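PDB 6M1T: glutathione S-transferase from Sphingobium chungbukense, which binds glutathione and, as a beta-class member of its family, probably transfers it to electrophilic compounds in detoxification. Local coordinates for residues 89-92 / 93-97; 105-108 / 109-112. All blocks are in the same frame, centred on the assembly; numbering follows the deposited sequence.

Contact 1: residues 89-92 / 93-97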
loop_
_atom_site.group_PDB
_atom_site.type_symbol
_atom_site.label_atom_id
_atom_site.label_comp_id
_atom_site.label_asym_id
_atom_site.label_seq_id
_atom_site.Cartn_x
_atom_site.Cartn_y
_atom_site.Cartn_z
ATOM N N LEU A 89 18.708 4.191 -0.336
ATOM C CA LEU A 89 17.837 3.821 0.800
ATOM C C LEU A 89 16.605 4.725 0.763
ATOM O O LEU A 89 15.518 4.268 1.147
ATOM C CB LEU A 89 18.544 3.997 2.140
ATOM C CG LEU A 89 17.657 3.535 3.293
ATOM C CD1 LEU A 89 17.160 2.097 3.022
ATOM C CD2 LEU A 89 18.366 3.654 4.618
ATOM N N GLU A 90 16.784 5.986 0.376
ATOM C CA GLU A 90 15.689 6.995 0.442
ATOM C C GLU A 90 14.555 6.539 -0.492
ATOM O O GLU A 90 13.396 6.816 -0.166
ATOM C CB GLU A 90 16.176 8.403 0.084
ATOM C CG GLU A 90 17.100 9.020 1.115
ATOM C CD GLU A 90 18.524 8.466 1.166
ATOM O OE1 GLU A 90 19.010 7.901 0.152
ATOM O OE2 GLU A 90 19.140 8.571 2.253
ATOM N N ARG A 91 14.862 5.834 -1.574
ATOM C CA ARG A 91 13.840 5.353 -2.535
ATOM C C ARG A 91 12.960 4.294 -1.841
ATOM O O ARG A 91 11.736 4.280 -2.089
ATOM C CB ARG A 91 14.503 4.746 -3.763
ATOM C CG ARG A 91 13.519 4.289 -4.820
ATOM C CD ARG A 91 13.875 4.814 -6.175
ATOM N NE ARG A 91 13.045 4.283 -7.238
ATOM C CZ ARG A 91 12.270 5.015 -8.044
ATOM N NH1 ARG A 91 12.189 6.325 -7.878
ATOM N NH2 ARG A 91 11.586 4.416 -9.007
ATOM N N TYR A 92 13.541 3.438 -1.007
ATOM C CA TYR A 92 12.738 2.401 -0.285
ATOM C C TYR A 92 11.956 3.090 0.821
ATOM O O TYR A 92 10.813 2.663 1.063
ATOM C CB TYR A 92 13.597 1.247 0.218
ATOM C CG TYR A 92 14.292 0.577 -0.919
ATOM C CD1 TYR A 92 13.655 -0.404 -1.648
ATOM C CD2 TYR A 92 15.560 0.981 -1.300
ATOM C CE1 TYR A 92 14.265 -1.009 -2.725
ATOM C CE2 TYR A 92 16.187 0.391 -2.376
ATOM C CZ TYR A 92 15.552 -0.607 -3.072
ATOM O OH TYR A 92 16.172 -1.151 -4.124
ATOM N N ARG A 93 12.519 4.119 1.465
ATOM C CA ARG A 93 11.815 4.848 2.549
ATOM C C ARG A 93 10.611 5.577 1.938
ATOM O O ARG A 93 9.580 5.636 2.613
ATOM C CB ARG A 93 12.719 5.824 3.305
ATOM C CG ARG A 93 13.922 5.116 3.915
ATOM C CD ARG A 93 14.579 5.818 5.096
ATOM N NE ARG A 93 14.061 5.572 6.440
ATOM C CZ ARG A 93 13.577 4.419 6.932
ATOM N NH1 ARG A 93 13.141 4.373 8.179
ATOM N NH2 ARG A 93 13.491 3.318 6.209
ATOM N N LEU A 94 10.740 6.070 0.698
ATOM C CA LEU A 94 9.608 6.705 -0.047
ATOM C C LEU A 94 8.511 5.659 -0.299
ATOM O O LEU A 94 7.346 5.927 -0.007
ATOM C CB LEU A 94 10.065 7.258 -1.398
ATOM C CG LEU A 94 8.897 7.803 -2.234
ATOM C CD1 LEU A 94 8.199 8.865 -1.444
ATOM C CD2 LEU A 94 9.306 8.339 -3.591
ATOM N N ILE A 95 8.866 4.518 -0.866
ATOM C CA ILE A 95 7.862 3.453 -1.154
ATOM C C ILE A 95 7.165 3.041 0.158
ATOM O O ILE A 95 5.900 2.776 0.163
ATOM C CB ILE A 95 8.559 2.306 -1.885
ATOM C CG1 ILE A 95 9.099 2.766 -3.239
ATOM C CG2 ILE A 95 7.642 1.099 -2.040
ATOM C CD1 ILE A 95 9.987 1.741 -3.909
ATOM N N SER A 96 7.923 2.971 1.247
ATOM C CA SER A 96 7.433 2.681 2.619
ATOM C C SER A 96 6.369 3.706 2.988
ATOM O O SER A 96 5.222 3.326 3.387
ATOM C CB SER A 96 8.575 2.676 3.633
ATOM O OG SER A 96 8.107 2.387 4.936
ATOM N N ARG A 97 6.696 4.988 2.829
ATOM C CA ARG A 97 5.730 6.040 3.193
ATOM C C ARG A 97 4.495 5.915 2.275
ATOM O O ARG A 97 3.386 6.120 2.784
ATOM C CB ARG A 97 6.388 7.429 3.205
ATOM C CG ARG A 97 7.286 7.732 4.412
ATOM C CD ARG A 97 6.752 7.378 5.803
ATOM N NE ARG A 97 6.934 5.949 6.081
ATOM C CZ ARG A 97 6.279 5.209 6.993
ATOM N NH1 ARG A 97 6.560 3.929 7.067
ATOM N NH2 ARG A 97 5.387 5.714 7.831
#
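Leu89 and Arg93, one helical turn apart, meet through their aliphatic parts, CG of Leu89 lying 4.1 Å from CG of Arg93. The arginine chain also runs close to the backbone, its CG 3.3 Å from Leu89 O; beyond a bend at chi3 (87°) its guanidinium reaches Thr62 O of the second subunit. Ile95, with CG1 beside its own backbone N (chi1 -63°), lays that branch against the backbone carbonyl, CG1 3.3 Å from Arg91 O.

Four successive i to i+4 backbone bonds join 89-92 to 93-97. Arg93 N to Leu89 O, at 3.0 Å, lies in the carbonyl plane, while Ile95 N to Arg91 O is the straightest (165° at the hydrogen) although its donor is tilted from the Arg91 carbonyl plane. Ser96 OG, at the edge of the Arg97 guanidinium and in its plane, accepts NH1 at 3.1 Å.

Long, charged Arg91 can span to acids of both subunits, Asp75 of its own and Asp86 of the second; small Ser96 lets its hydroxyl bond Thr64 O of the second subunit. Tyr92 OH bonds Asp75 there, whereas apolar Leu94 packs on helices 66-75 and 153-162. This is a regular alpha-helix at a glutathione S-transferase dimer interface.

Contact 2: residues 105-108 / 109-112; sequences FHKA and FVPL. With GSH (glutathione), chain C.
The ring of Phe105 receives Phe109 on one face: CE2 of Phe109 stands 3.6 Å above the Phe105 ring plane, over its centre, the planes at 72° in a T-shaped (edge-to-face) stack. At the edge of the Phe109 ring, near its plane, lie the carbonyl oxygens of Phe105 and His106, with Phe109 CD2 3.2 Å from Phe105 O. Val110 CG2 sits at the edge of the His106 imidazole. This is the C-terminal part of helix 89-108 and the turn that follows it, in the all-helical domain of the glutathione S-transferase fold.

Phe109 owes its place to CG lying beside its own backbone N (chi1 -76°), which turns the ring back along the helix. Flat and apolar, it suits the hydrophobic space where Trp164 meets it edge-to-face and Pro165 packs against it. Were this residue an alanine, the covered face of Phe105 would probably lose its aromatic partner and a gap open beside Trp164.

In the backbone, Phe109 N bonds His106 O and Val110 N bonds Lys107 O, both i to i+3 and both with the donor above the carbonyl plane. Pro111, lacking an N-H, cannot continue this donation. Lys107 NZ makes a salt bridge with Glu104 of the second subunit. His106, part of the glutathione pocket, brings NE2 to 3.5 Å from the glutathione sulfur SG2.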
loop_
_atom_site.group_PDB
_atom_site.type_symbol
_atom_site.label_atom_id
_atom_site.label_comp_id
_atom_site.label_asym_id
_atom_site.label_seq_id
_atom_site.Cartn_x
_atom_site.Cartn_y
_atom_site.Cartn_z
ATOM N N PHE A 105 -3.369 4.782 6.498
ATOM C CA PHE A 105 -4.016 6.111 6.717
ATOM C C PHE A 105 -5.318 6.221 5.904
ATOM O O PHE A 105 -6.380 6.406 6.475
ATOM C CB PHE A 105 -3.038 7.237 6.388
ATOM C CG PHE A 105 -3.470 8.574 6.937
ATOM C CD1 PHE A 105 -4.053 8.655 8.192
ATOM C CD2 PHE A 105 -3.331 9.737 6.190
ATOM C CE1 PHE A 105 -4.433 9.885 8.717
ATOM C CE2 PHE A 105 -3.738 10.963 6.712
ATOM C CZ PHE A 105 -4.283 11.027 7.966
ATOM N N HIS A 106 -5.246 5.969 4.600
ATOM C CA HIS A 106 -6.415 6.027 3.677
ATOM C C HIS A 106 -7.510 5.165 4.276
ATOM O O HIS A 106 -8.668 5.624 4.311
ATOM C CB HIS A 106 -6.021 5.609 2.233
ATOM C CG HIS A 106 -7.102 5.766 1.188
ATOM N ND1 HIS A 106 -8.415 5.434 1.393
ATOM C CD2 HIS A 106 -7.038 6.152 -0.102
ATOM C CE1 HIS A 106 -9.126 5.664 0.299
ATOM N NE2 HIS A 106 -8.309 6.110 -0.628
ATOM N N LYS A 107 -7.189 3.914 4.615
ATOM C CA LYS A 107 -8.197 2.877 4.927
ATOM C C LYS A 107 -8.824 3.205 6.297
ATOM O O LYS A 107 -10.033 2.938 6.438
ATOM C CB LYS A 107 -7.608 1.462 4.787
ATOM C CG LYS A 107 -7.172 1.069 3.362
ATOM C CD LYS A 107 -8.132 1.508 2.262
ATOM C CE LYS A 107 -8.125 0.689 0.997
ATOM N NZ LYS A 107 -9.266 -0.271 0.967
ATOM N N ALA A 108 -8.105 3.878 7.216
ATOM C CA ALA A 108 -8.687 4.401 8.489
ATOM C C ALA A 108 -9.964 5.220 8.229
ATOM O O ALA A 108 -10.874 5.141 9.061
ATOM C CB ALA A 108 -7.678 5.226 9.265
ATOM N N PHE A 109 -10.030 5.986 7.140
ATOM C CA PHE A 109 -11.117 6.957 6.840
ATOM C C PHE A 109 -12.387 6.275 6.307
ATOM O O PHE A 109 -13.486 6.905 6.292
ATOM C CB PHE A 109 -10.681 7.968 5.794
ATOM C CG PHE A 109 -9.754 9.035 6.291
ATOM C CD1 PHE A 109 -10.263 10.212 6.847
ATOM C CD2 PHE A 109 -8.387 8.901 6.170
ATOM C CE1 PHE A 109 -9.385 11.184 7.300
ATOM C CE2 PHE A 109 -7.515 9.877 6.631
ATOM C CZ PHE A 109 -8.030 11.023 7.202
ATOM N N VAL A 110 -12.279 5.036 5.827
ATOM C CA VAL A 110 -13.345 4.470 4.941
ATOM C C VAL A 110 -14.703 4.420 5.660
ATOM O O VAL A 110 -15.683 4.865 5.066
ATOM C CB VAL A 110 -12.895 3.129 4.327
ATOM C CG1 VAL A 110 -14.050 2.384 3.676
ATOM C CG2 VAL A 110 -11.771 3.390 3.339
ATOM N N PRO A 111 -14.839 3.923 6.913
ATOM C CA PRO A 111 -16.118 3.977 7.634
ATOM C C PRO A 111 -16.672 5.401 7.810
ATOM O O PRO A 111 -17.880 5.591 7.724
ATOM C CB PRO A 111 -15.813 3.411 9.028
ATOM C CG PRO A 111 -14.530 2.599 8.829
ATOM C CD PRO A 111 -13.783 3.313 7.728
ATOM N N LEU A 112 -15.794 6.382 8.026
ATOM C CA LEU A 112 -16.209 7.803 8.192
ATOM C C LEU A 112 -16.830 8.334 6.900
ATOM O O LEU A 112 -17.630 9.282 7.030
ATOM C CB LEU A 112 -15.012 8.671 8.584
ATOM C CG LEU A 112 -14.398 8.424 9.951
ATOM C CD1 LEU A 112 -13.190 9.323 10.151
ATOM C CD2 LEU A 112 -15.400 8.660 11.061
HETATM N N1 GSH C . -5.660 1.409 -3.226
HETATM C CA1 GSH C . -6.154 2.399 -4.200
HETATM C C1 GSH C . -5.047 3.409 -4.530
HETATM O O11 GSH C . -4.172 3.558 -3.667
HETATM O O12 GSH C . -5.123 4.006 -5.657
HETATM C CB1 GSH C . -7.374 3.090 -3.584
HETATM C CG1 GSH C . -8.199 3.889 -4.556
HETATM C CD1 GSH C . -9.491 4.347 -3.882
HETATM O OE1 GSH C . -9.964 3.788 -2.885
HETATM N N2 GSH C . -10.112 5.359 -4.474
HETATM C CA2 GSH C . -11.385 5.920 -4.073
HETATM C C2 GSH C . -12.514 5.466 -4.982
HETATM O O2 GSH C . -12.379 5.522 -6.205
HETATM C CB2 GSH C . -11.335 7.446 -4.017
HETATM S SG2 GSH C . -10.357 8.095 -2.625
HETATM N N3 GSH C . -13.573 4.949 -4.385
HETATM C CA3 GSH C . -14.738 4.508 -5.112
HETATM C C3 GSH C . -15.127 3.063 -4.786
HETATM O O31 GSH C . -14.317 2.377 -4.132
HETATM O O32 GSH C . -16.224 2.657 -5.224
#

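Contact 1 lies in the early part of helix 89-108 and contact 2 in its last residues and the loop that follows; their centres are 23 Å apart and their nearest atoms about 7 Å, so they do not touch. Contact 1 lies on the dimer interface, whereas contact 2 meets the second subunit through Lys107. Residues 105-112 include a pocket residue, His106, whose side chain is about 4 Å from that of Cys10. Residues 89-97 lie farther back: the side chain of Ser96 is about 8 Å from a bound glutathione, and that of Leu94 about 11 Å from that of Asn66. One helix thus links a dimer-interface region to the pocket, where Glu104 of the second subunit also bonds the ligand.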